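PDB 5A8C: carbohydrate binding family 6, which probably removes terminal alpha-L-arabinofuranosyl groups from arabinose-containing polysaccharides, as a five-bladed beta-propeller alpha-L-arabinofuranosidase of glycoside hydrolase family 43. Local coordinates for residues P30-Q34 and R35-D39. Numbering follows the deposited sequence.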
loop_
_atom_site.group_PDB
_atom_site.type_symbol
_atom_site.label_atom_id
_atom_site.label_comp_id
_atom_site.label_asym_id
_atom_site.label_seq_id
_atom_site.Cartn_x
_atom_site.Cartn_y
_atom_site.Cartn_z
ATOM N N PRO A 30 -7.423 14.711 12.147
ATOM C CA PRO A 30 -7.124 13.420 11.523
ATOM C C PRO A 30 -8.137 12.336 11.947
ATOM O O PRO A 30 -8.793 12.454 12.976
ATOM C CB PRO A 30 -5.728 13.119 12.007
ATOM C CG PRO A 30 -5.616 13.847 13.276
ATOM C CD PRO A 30 -6.417 15.076 13.143
ATOM N N ILE A 31 -8.257 11.287 11.136
ATOM C CA ILE A 31 -9.226 10.249 11.426
ATOM C C ILE A 31 -8.836 9.324 12.554
ATOM O O ILE A 31 -9.711 8.730 13.192
ATOM C CB ILE A 31 -9.629 9.426 10.162
ATOM C CG1 ILE A 31 -8.475 8.592 9.601
ATOM C CG2 ILE A 31 -10.244 10.321 9.101
ATOM C CD1 ILE A 31 -8.899 7.661 8.491
ATOM N N PHE A 32 -7.535 9.152 12.800
ATOM C CA PHE A 32 -7.036 8.150 13.750
ATOM C C PHE A 32 -5.706 8.575 14.295
ATOM O O PHE A 32 -4.722 8.663 13.544
ATOM C CB PHE A 32 -6.913 6.777 13.070
ATOM C CG PHE A 32 -6.434 5.705 13.988
ATOM C CD1 PHE A 32 -7.248 5.217 15.015
ATOM C CD2 PHE A 32 -5.162 5.184 13.866
ATOM C CE1 PHE A 32 -6.799 4.234 15.862
ATOM C CE2 PHE A 32 -4.717 4.195 14.717
ATOM C CZ PHE A 32 -5.533 3.706 15.719
ATOM N N SER A 33 -5.646 8.821 15.588
ATOM C CA SER A 33 -4.399 9.307 16.198
ATOM C C SER A 33 -3.903 8.462 17.346
ATOM O O SER A 33 -2.919 8.836 17.971
ATOM C CB SER A 33 -4.530 10.761 16.679
ATOM O OG SER A 33 -5.552 10.821 17.620
ATOM N N GLN A 34 -4.557 7.333 17.622
ATOM C CA GLN A 34 -4.172 6.557 18.809
ATOM C C GLN A 34 -2.736 6.092 18.780
ATOM O O GLN A 34 -2.040 6.111 19.795
ATOM C CB GLN A 34 -5.072 5.366 18.987
ATOM C CG GLN A 34 -6.504 5.702 19.197
ATOM C CD GLN A 34 -6.714 6.522 20.467
ATOM O OE1 GLN A 34 -6.240 6.120 21.553
ATOM N NE2 GLN A 34 -7.325 7.703 20.343
ATOM N N ARG A 35 -2.318 5.593 17.616
ATOM C CA ARG A 35 -0.997 5.126 17.337
ATOM C C ARG A 35 -0.648 5.627 15.954
ATOM O O ARG A 35 -1.543 5.933 15.178
ATOM C CB ARG A 35 -0.921 3.589 17.417
ATOM C CG ARG A 35 -1.235 3.028 18.788
ATOM C CD ARG A 35 -1.263 1.514 18.903
ATOM N NE ARG A 35 -2.118 0.890 17.921
ATOM C CZ ARG A 35 -3.439 0.943 17.903
ATOM N NH1 ARG A 35 -4.143 1.579 18.825
ATOM N NH2 ARG A 35 -4.091 0.347 16.942
ATOM N N PHE A 36 0.648 5.679 15.629
ATOM C CA PHE A 36 1.056 6.184 14.315
ATOM C C PHE A 36 0.906 5.099 13.240
ATOM O O PHE A 36 1.173 3.914 13.482
ATOM C CB PHE A 36 2.499 6.710 14.419
ATOM C CG PHE A 36 2.615 7.893 15.348
ATOM C CD1 PHE A 36 2.072 9.110 14.962
ATOM C CD2 PHE A 36 3.224 7.781 16.584
ATOM C CE1 PHE A 36 2.131 10.198 15.827
ATOM C CE2 PHE A 36 3.257 8.873 17.454
ATOM C CZ PHE A 36 2.726 10.073 17.058
ATOM N N THR A 37 0.474 5.544 12.064
ATOM C CA THR A 37 0.111 4.646 10.963
ATOM C C THR A 37 0.584 5.232 9.655
ATOM O O THR A 37 0.576 6.448 9.435
ATOM C CB THR A 37 -1.445 4.485 10.893
ATOM O OG1 THR A 37 -2.125 5.731 10.860
ATOM C CG2 THR A 37 -1.940 3.630 12.060
ATOM N N ALA A 38 0.962 4.337 8.721
ATOM C CA ALA A 38 1.521 4.754 7.437
ATOM C C ALA A 38 1.173 3.729 6.351
ATOM O O ALA A 38 0.716 2.610 6.632
ATOM C CB ALA A 38 3.039 4.869 7.518
ATOM N N ASP A 39 1.387 4.147 5.117
ATOM C CA ASP A 39 1.377 3.174 3.976
ATOM C C ASP A 39 0.088 2.380 3.879
ATOM O O ASP A 39 0.092 1.149 3.797
ATOM C CB ASP A 39 2.563 2.203 4.084
ATOM C CG ASP A 39 3.871 2.876 4.367
ATOM O OD1 ASP A 39 4.145 3.949 3.816
ATOM O OD2 ASP A 39 4.678 2.235 5.142
HETATM O O HOH W 1 -2.249 7.386 13.032
#
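A chi1 of -179° sets CG of Phe32 anti to the backbone N and beside the carbonyl carbon, and the ring reaches Arg35 and Thr37. The side chain of Arg35 leaves in a different way. Its CG lies beside its own backbone N, and a bend at chi3 (-52°) brings the guanidinium back to Phe32 CZ. Phe32 CZ sits over one face of that group, 3.9 Å from Arg35 NH2. The two planes are 75° apart, so the ring points into the guanidinium and is not stacked flat on it. The charged end also has firmer partners. Arg35 NH1 forms a salt bridge with Asp84 and NE one with Glu87, and together they probably hold the group in place.

Arg35 O approaches the ring obliquely, 3.6 Å from Phe32 CE2. Thr37 CG2 comes up at the edge, close to the ring plane and 3.9 Å from Phe32 CE2. The backbone adds to the enclosure: Gln34 N lies over the centre of one ring face, 4.1 Å above the plane. Ile74 of strand 70-76 also packs on Phe32.

One water links the polar atoms of the bend. It donates to Phe32 O at 2.8 Å and to Arg35 O at 2.7 Å. It accepts from Thr37 OG1, also at 2.7 Å. The hydroxyl of Thr37 is therefore a donor here, and its oxygen is also hydrogen-bonded to Val301 N. The water thus ties Phe32 in the loop to Arg35 and to Thr37 in the strand.

The loop leads into strand 36-45 and on to Asp39, whose OD2 is hydrogen-bonded to a bound Tris molecule, probably from the crystallisation liquor. This is the first strand, at one edge of a four-stranded antiparallel blade of the family 43 five-bladed beta-propeller.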